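Local coordinates for trehalose synthase regulatory protein (Candida albicans, PDB 5HUS) that probably helps regulate the trehalose-making enzyme complex; the C-terminal domain seen here belongs to the trehalose-phosphatase family of the HAD superfamily, at residues 114-117 with 118-122; 223-226 with 227-231; 173-176 with 177-181. All coordinates share one frame; numbering follows the deposited sequence.

Contact 1 of 3, residues 114-117 with 118-122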
loop_
_atom_site.group_PDB
_atom_site.type_symbol
_atom_site.label_atom_id
_atom_site.label_comp_id
_atom_site.label_asym_id
_atom_site.label_seq_id
_atom_site.Cartn_x
_atom_site.Cartn_y
_atom_site.Cartn_z
ATOM N N ALA A 114 -5.404 -0.917 12.350
ATOM C CA ALA A 114 -5.089 -2.116 13.110
ATOM C C ALA A 114 -5.704 -1.994 14.499
ATOM O O ALA A 114 -5.687 -0.917 15.097
ATOM C CB ALA A 114 -3.576 -2.317 13.203
ATOM N N ASP A 115 -6.272 -3.090 14.993
ATOM C CA ASP A 115 -6.795 -3.135 16.354
ATOM C C ASP A 115 -5.689 -3.517 17.328
ATOM O O ASP A 115 -5.053 -4.552 17.164
ATOM C CB ASP A 115 -7.947 -4.136 16.456
ATOM C CG ASP A 115 -8.549 -4.167 17.831
ATOM O OD1 ASP A 115 -9.338 -3.251 18.142
ATOM O OD2 ASP A 115 -8.214 -5.089 18.607
ATOM N N LYS A 116 -5.458 -2.688 18.344
ATOM C CA LYS A 116 -4.325 -2.904 19.230
ATOM C C LYS A 116 -4.468 -4.191 20.041
ATOM O O LYS A 116 -3.469 -4.848 20.332
ATOM C CB LYS A 116 -4.128 -1.715 20.168
ATOM C CG LYS A 116 -2.768 -1.727 20.855
ATOM C CD LYS A 116 -2.526 -0.478 21.685
ATOM C CE LYS A 116 -1.045 -0.124 21.719
ATOM N NZ LYS A 116 -0.179 -1.321 21.927
ATOM N N ASP A 117 -5.700 -4.556 20.396
ATOM C CA ASP A 117 -5.925 -5.810 21.116
ATOM C C ASP A 117 -5.582 -7.010 20.234
ATOM O O ASP A 117 -5.013 -7.995 20.704
ATOM C CB ASP A 117 -7.373 -5.912 21.611
ATOM C CG ASP A 117 -7.621 -5.093 22.868
ATOM O OD1 ASP A 117 -6.642 -4.751 23.567
ATOM O OD2 ASP A 117 -8.797 -4.797 23.163
ATOM N N GLU A 118 -5.920 -6.926 18.952
ATOM C CA GLU A 118 -5.496 -7.946 17.999
ATOM C C GLU A 118 -3.973 -8.018 17.916
ATOM O O GLU A 118 -3.388 -9.102 17.964
ATOM C CB GLU A 118 -6.088 -7.672 16.614
ATOM C CG GLU A 118 -7.606 -7.857 16.538
ATOM C CD GLU A 118 -8.148 -7.706 15.131
ATOM O OE1 GLU A 118 -7.342 -7.570 14.184
ATOM O OE2 GLU A 118 -9.385 -7.715 14.966
ATOM N N LEU A 119 -3.331 -6.860 17.789
ATOM C CA LEU A 119 -1.871 -6.799 17.734
ATOM C C LEU A 119 -1.227 -7.393 18.978
ATOM O O LEU A 119 -0.318 -8.218 18.881
ATOM C CB LEU A 119 -1.394 -5.357 17.559
ATOM C CG LEU A 119 -1.827 -4.659 16.270
ATOM C CD1 LEU A 119 -1.191 -3.284 16.190
ATOM C CD2 LEU A 119 -1.458 -5.498 15.056
ATOM N N ASN A 120 -1.691 -6.963 20.148
ATOM C CA ASN A 120 -1.162 -7.480 21.406
ATOM C C ASN A 120 -1.308 -8.992 21.517
ATOM O O ASN A 120 -0.447 -9.664 22.090
ATOM C CB ASN A 120 -1.852 -6.813 22.598
ATOM C CG ASN A 120 -1.452 -5.362 22.768
ATOM O OD1 ASN A 120 -0.455 -4.911 22.204
ATOM N ND2 ASN A 120 -2.223 -4.627 23.561
ATOM N N SER A 121 -2.389 -9.523 20.955
ATOM C CA SER A 121 -2.680 -10.951 21.064
ATOM C C SER A 121 -1.924 -11.822 20.059
ATOM O O SER A 121 -1.465 -12.907 20.409
ATOM C CB SER A 121 -4.180 -11.204 20.910
ATOM O OG SER A 121 -4.889 -10.765 22.053
ATOM N N TRP A 122 -1.790 -11.356 18.819
ATOM C CA TRP A 122 -1.277 -12.217 17.750
ATOM C C TRP A 122 0.172 -11.956 17.351
ATOM O O TRP A 122 0.892 -12.895 17.013
ATOM C CB TRP A 122 -2.154 -12.088 16.512
ATOM C CG TRP A 122 -3.582 -12.413 16.767
ATOM C CD1 TRP A 122 -4.077 -13.275 17.705
ATOM C CD2 TRP A 122 -4.715 -11.865 16.089
ATOM N NE1 TRP A 122 -5.449 -13.302 17.643
ATOM C CE2 TRP A 122 -5.867 -12.446 16.661
ATOM C CE3 TRP A 122 -4.871 -10.943 15.050
ATOM C CZ2 TRP A 122 -7.156 -12.133 16.227
ATOM C CZ3 TRP A 122 -6.153 -10.637 14.619
ATOM C CH2 TRP A 122 -7.276 -11.230 15.206
HETATM O O HOH W 1 -6.002 -5.515 13.302
HETATM O O HOH W 2 -4.587 -6.144 24.830
HETATM O O HOH W 3 -5.073 -8.354 23.401
#

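Contact 2 of 3, residues 223-226 with 227-231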
loop_
_atom_site.group_PDB
_atom_site.type_symbol
_atom_site.label_atom_id
_atom_site.label_comp_id
_atom_site.label_asym_id
_atom_site.label_seq_id
_atom_site.Cartn_x
_atom_site.Cartn_y
_atom_site.Cartn_z
ATOM N N THR A 223 -13.489 7.256 16.419
ATOM C CA THR A 223 -14.654 6.800 17.173
ATOM C C THR A 223 -15.379 5.665 16.453
ATOM O O THR A 223 -15.864 4.723 17.086
ATOM C CB THR A 223 -15.647 7.957 17.423
ATOM O OG1 THR A 223 -15.015 8.969 18.214
ATOM C CG2 THR A 223 -16.890 7.460 18.152
ATOM N N HIS A 224 -15.440 5.744 15.129
ATOM C CA HIS A 224 -16.162 4.742 14.354
ATOM C C HIS A 224 -15.226 3.793 13.605
ATOM O O HIS A 224 -15.565 3.310 12.532
ATOM C CB HIS A 224 -17.113 5.422 13.364
ATOM C CG HIS A 224 -18.170 6.256 14.023
ATOM N ND1 HIS A 224 -17.936 7.539 14.466
ATOM C CD2 HIS A 224 -19.461 5.981 14.325
ATOM C CE1 HIS A 224 -19.039 8.022 15.011
ATOM N NE2 HIS A 224 -19.978 7.096 14.940
ATOM N N ILE A 225 -14.067 3.499 14.185
ATOM C CA ILE A 225 -13.054 2.740 13.454
ATOM C C ILE A 225 -13.528 1.315 13.144
ATOM O O ILE A 225 -13.132 0.739 12.140
ATOM C CB ILE A 225 -11.701 2.705 14.217
ATOM C CG1 ILE A 225 -10.557 2.301 13.276
ATOM C CG2 ILE A 225 -11.764 1.793 15.451
ATOM C CD1 ILE A 225 -10.216 3.346 12.235
ATOM N N ASN A 226 -14.411 0.765 13.976
ATOM C CA ASN A 226 -14.944 -0.571 13.725
ATOM C C ASN A 226 -15.593 -0.694 12.347
ATOM O O ASN A 226 -15.465 -1.723 11.678
ATOM C CB ASN A 226 -15.947 -0.956 14.819
ATOM C CG ASN A 226 -17.121 -1.753 14.286
ATOM O OD1 ASN A 226 -17.020 -2.960 14.065
ATOM N ND2 ASN A 226 -18.251 -1.079 14.086
ATOM N N GLU A 227 -16.276 0.363 11.919
ATOM C CA GLU A 227 -16.882 0.398 10.592
ATOM C C GLU A 227 -15.837 0.304 9.476
ATOM O O GLU A 227 -16.077 -0.326 8.451
ATOM C CB GLU A 227 -17.709 1.672 10.422
ATOM C CG GLU A 227 -18.945 1.733 11.303
ATOM C CD GLU A 227 -19.688 3.046 11.161
ATOM O OE1 GLU A 227 -19.561 3.697 10.100
ATOM O OE2 GLU A 227 -20.394 3.432 12.116
ATOM N N PHE A 228 -14.679 0.928 9.674
ATOM C CA PHE A 228 -13.629 0.882 8.664
ATOM C C PHE A 228 -12.837 -0.424 8.716
ATOM O O PHE A 228 -12.108 -0.761 7.780
ATOM C CB PHE A 228 -12.708 2.101 8.813
ATOM C CG PHE A 228 -13.405 3.401 8.527
ATOM C CD1 PHE A 228 -13.837 4.216 9.561
ATOM C CD2 PHE A 228 -13.674 3.782 7.223
ATOM C CE1 PHE A 228 -14.505 5.402 9.304
ATOM C CE2 PHE A 228 -14.346 4.969 6.954
ATOM C CZ PHE A 228 -14.757 5.781 7.997
ATOM N N GLN A 229 -13.012 -1.178 9.796
ATOM C CA GLN A 229 -12.362 -2.475 9.947
ATOM C C GLN A 229 -13.229 -3.627 9.441
ATOM O O GLN A 229 -12.762 -4.760 9.339
ATOM C CB GLN A 229 -12.006 -2.717 11.411
ATOM C CG GLN A 229 -11.059 -1.692 11.993
ATOM C CD GLN A 229 -10.993 -1.758 13.507
ATOM O OE1 GLN A 229 -11.930 -2.222 14.164
ATOM N NE2 GLN A 229 -9.890 -1.291 14.069
ATOM N N GLN A 230 -14.490 -3.332 9.136
ATOM C CA GLN A 230 -15.429 -4.341 8.652
ATOM C C GLN A 230 -14.984 -4.857 7.282
ATOM O O GLN A 230 -14.196 -4.198 6.607
ATOM C CB GLN A 230 -16.851 -3.759 8.589
ATOM C CG GLN A 230 -17.173 -2.981 7.322
ATOM C CD GLN A 230 -18.446 -2.162 7.453
ATOM O OE1 GLN A 230 -19.127 -2.216 8.475
ATOM N NE2 GLN A 230 -18.771 -1.397 6.418
ATOM N N PRO A 231 -15.468 -6.045 6.872
ATOM C CA PRO A 231 -15.042 -6.587 5.575
ATOM C C PRO A 231 -15.392 -5.675 4.402
ATOM O O PRO A 231 -16.382 -4.942 4.455
ATOM C CB PRO A 231 -15.805 -7.913 5.477
ATOM C CG PRO A 231 -16.941 -7.777 6.436
ATOM C CD PRO A 231 -16.401 -6.955 7.560
#

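Contact 3 of 3, residues 173-176 with 177-181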
loop_
_atom_site.group_PDB
_atom_site.type_symbol
_atom_site.label_atom_id
_atom_site.label_comp_id
_atom_site.label_asym_id
_atom_site.label_seq_id
_atom_site.Cartn_x
_atom_site.Cartn_y
_atom_site.Cartn_z
ATOM N N GLN A 173 2.420 -22.172 4.990
ATOM C CA GLN A 173 1.382 -23.139 5.351
ATOM C C GLN A 173 1.148 -23.159 6.858
ATOM O O GLN A 173 0.003 -23.184 7.315
ATOM C CB GLN A 173 1.742 -24.544 4.859
ATOM C CG GLN A 173 0.734 -25.611 5.280
ATOM C CD GLN A 173 0.935 -26.931 4.561
ATOM O OE1 GLN A 173 1.834 -27.068 3.727
ATOM N NE2 GLN A 173 0.095 -27.912 4.878
ATOM N N HIS A 174 2.240 -23.147 7.617
ATOM C CA HIS A 174 2.207 -23.130 9.082
ATOM C C HIS A 174 1.422 -21.918 9.603
ATOM O O HIS A 174 0.460 -22.063 10.362
ATOM C CB HIS A 174 3.646 -23.134 9.619
ATOM C CG HIS A 174 3.762 -23.202 11.114
ATOM N ND1 HIS A 174 4.975 -23.367 11.750
ATOM C CD2 HIS A 174 2.833 -23.118 12.094
ATOM C CE1 HIS A 174 4.786 -23.380 13.057
ATOM N NE2 HIS A 174 3.495 -23.231 13.293
ATOM N N ILE A 175 1.826 -20.725 9.181
ATOM C CA ILE A 175 1.148 -19.504 9.603
ATOM C C ILE A 175 -0.313 -19.452 9.158
ATOM O O ILE A 175 -1.193 -19.070 9.934
ATOM C CB ILE A 175 1.892 -18.261 9.077
ATOM C CG1 ILE A 175 3.259 -18.161 9.753
ATOM C CG2 ILE A 175 1.078 -16.997 9.318
ATOM C CD1 ILE A 175 4.197 -17.172 9.093
ATOM N N ASN A 176 -0.588 -19.840 7.917
ATOM C CA ASN A 176 -1.955 -19.757 7.425
ATOM C C ASN A 176 -2.860 -20.747 8.141
ATOM O O ASN A 176 -3.997 -20.421 8.459
ATOM C CB ASN A 176 -2.007 -19.974 5.915
ATOM C CG ASN A 176 -1.523 -18.761 5.149
ATOM O OD1 ASN A 176 -1.427 -17.671 5.710
ATOM N ND2 ASN A 176 -1.218 -18.941 3.872
ATOM N N THR A 177 -2.347 -21.939 8.423
ATOM C CA THR A 177 -3.151 -22.934 9.135
ATOM C C THR A 177 -3.580 -22.395 10.499
ATOM O O THR A 177 -4.745 -22.507 10.885
ATOM C CB THR A 177 -2.384 -24.254 9.327
ATOM O OG1 THR A 177 -2.008 -24.786 8.049
ATOM C CG2 THR A 177 -3.248 -25.276 10.068
ATOM N N LEU A 178 -2.644 -21.772 11.207
ATOM C CA LEU A 178 -2.890 -21.333 12.577
ATOM C C LEU A 178 -3.581 -19.971 12.704
ATOM O O LEU A 178 -4.271 -19.728 13.692
ATOM C CB LEU A 178 -1.580 -21.296 13.362
ATOM C CG LEU A 178 -0.847 -22.627 13.558
ATOM C CD1 LEU A 178 0.298 -22.456 14.535
ATOM C CD2 LEU A 178 -1.800 -23.709 14.034
ATOM N N PHE A 179 -3.400 -19.081 11.733
ATOM C CA PHE A 179 -3.909 -17.719 11.904
ATOM C C PHE A 179 -4.956 -17.258 10.901
ATOM O O PHE A 179 -5.503 -16.163 11.044
ATOM C CB PHE A 179 -2.735 -16.731 11.896
ATOM C CG PHE A 179 -1.893 -16.801 13.131
ATOM C CD1 PHE A 179 -2.185 -16.007 14.230
ATOM C CD2 PHE A 179 -0.826 -17.680 13.209
ATOM C CE1 PHE A 179 -1.418 -16.078 15.376
ATOM C CE2 PHE A 179 -0.054 -17.754 14.351
ATOM C CZ PHE A 179 -0.351 -16.952 15.437
ATOM N N GLU A 180 -5.246 -18.070 9.887
ATOM C CA GLU A 180 -6.245 -17.697 8.891
ATOM C C GLU A 180 -7.594 -17.323 9.522
ATOM O O GLU A 180 -8.239 -16.379 9.080
ATOM C CB GLU A 180 -6.445 -18.824 7.875
ATOM C CG GLU A 180 -7.573 -18.580 6.896
ATOM C CD GLU A 180 -7.681 -19.651 5.827
ATOM O OE1 GLU A 180 -7.727 -20.849 6.183
ATOM O OE2 GLU A 180 -7.721 -19.291 4.630
ATOM N N HIS A 181 -8.006 -18.037 10.571
ATOM C CA HIS A 181 -9.296 -17.748 11.203
ATOM C C HIS A 181 -9.326 -16.366 11.854
ATOM O O HIS A 181 -10.396 -15.828 12.121
ATOM C CB HIS A 181 -9.644 -18.816 12.252
ATOM C CG HIS A 181 -8.767 -18.783 13.463
ATOM N ND1 HIS A 181 -7.629 -19.551 13.575
ATOM C CD2 HIS A 181 -8.862 -18.080 14.617
ATOM C CE1 HIS A 181 -7.064 -19.328 14.749
ATOM N NE2 HIS A 181 -7.790 -18.436 15.399
HETATM O O HOH W 4 -1.715 -27.319 7.091
#

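Contact 1 of 3, residues 114-117 with 118-122
D115 caps the N terminus of helix 116-136 by accepting the backbone NH of E118 on its carboxylate, OD2 to N 3.0 Å. The amide meets OD2 on the anti side and only 17° out of the carboxylate plane. With CG anti to the backbone N (chi1 -178°), the short aspartate side chain reaches forward over the first turn, where the first NH groups of a helix have no carbonyl of a preceding turn to bond to. E118 answers indirectly: one water accepts from D115 N and donates to E118 OE1, 2.6 Å away, replacing the direct return bond of a capping box. Behind the cap, regular helix bonds begin, L119 N to D115 O at 2.9 Å and N120 N to K116 O at 2.8 Å. A second water links D117 OD1 to N120 ND2, 3.1 Å from the amide nitrogen. Beyond these polar links, A114 CB rests against L119 CD1 at 3.9 Å, the two positions of a hydrophobic staple. The carboxylates of D115 and E118 come within 4.6 Å, OD2 to OE2; their like charge is probably eased by the helix N terminus and, weakly, by K197. Acids therefore suit this end of the helix, where the backbone presents its NH groups.

Contact 2 of 3, residues 223-226 with 227-231
The short helix 225-229, only weakly bonded, follows helix 218-223 after a break at H224 and packs against helix 200-213 in the HAD-like core. Its backbone mixes two spacings: I225 O takes weak bonds from both F228 N, at 2.9 Å, and Q229 N, at 3.0 Å, while H224 O receives a weak one from E227 N. H224 and E227 run side by side and point the same way, so that E227 OE2 comes to the edge of the imidazole, 3.5 Å from H224 CD2, with ring and carboxylate planes 67° apart. The imidazole is held by the preceding helix 218-223, ND1 bonded to Y220 O and the ring stacked on that of Y220. F228 suits the buried side: its ring edge meets I225 CA, and its side chain reaches L207, S210 and L216. On I225, CG1 and CG2 lie alongside the amide of Q229, NE2 lying 3.7 Å from CG1. Glutamine is long enough to pass this aliphatic branch and give NE2 to L113 O. Its CG, anti to the carbonyl carbon (chi1 -60°), sits 3.2 Å from I225 O, and the far end of the amide sets OE1 3.5 Å from N226 CA.

Contact 3 of 3, residues 173-176 with 177-181
T177 holds OG1 anti to its own carbonyl carbon (chi1 -59°), which swings the hydroxyl back along helix 161-179 onto the carbonyl of Q173, OG1 to O 2.7 Å. H174 takes a different first torsion, CG anti to the backbone N (chi1 -176°), and this carries its imidazole forward to L178. The carbonyl oxygen of Q173 is thus gripped twice from within the helix, by the hydroxyl and by T177 N at 2.9 Å, and the two donors arrive from opposite faces of the carbonyl plane. The hydroxyl lies 36° out of that plane, away from the lone-pair directions. A water completes the T177 group, donating to OG1 and accepting from Q173 NE2, so that two side chains running alongside each other are bridged at their ends.

L178 CD1 packs at the edge of the H174 ring, in van der Waals contact, 3.5 Å from NE2, while ND1 is hydrogen-bonded to K133 NZ on helix 116-136. Towards the interior, I175 O accepts from F179 N at 2.8 Å and also lies in the plane of the F179 ring at its edge, 3.6 Å from CD2. I175 CG2 and F179 CD2 approach to 4.4 Å, and both side chains lie against helix 116-136 and strand 184-189, where bulky apolar residues fit. N176 bonds through OD1 to A186 N of that strand. Threonine is suited to the solvent side because its hydroxyl can bond both to a helix carbonyl and to water, while isoleucine and phenylalanine turn their hydrocarbon surface to the neighbouring helix and strand.

How the contacts relate
All three contacts are local, spanning single turns, so none closes a long loop; along the chain they run in series as contact 1, contact 3, contact 2, without nesting or crossing. Contact 1 starts helix 116-136, where the chain leaves the central mixed sheet for the smaller four-stranded antiparallel sheet and its helices, probably the HAD cap. Contact 3 lies near the end of helix 161-179, beside helix 116-136; they meet where W122 CB packs 4.2 Å from F179 CE1. Contact 2 comes after the chain has returned through helix 200-213, and Q229 NE2 packs 4.1 Å from D115 N. Contact 1 touches both others, whereas contacts 2 and 3 are about 12 Å apart at nearest atoms.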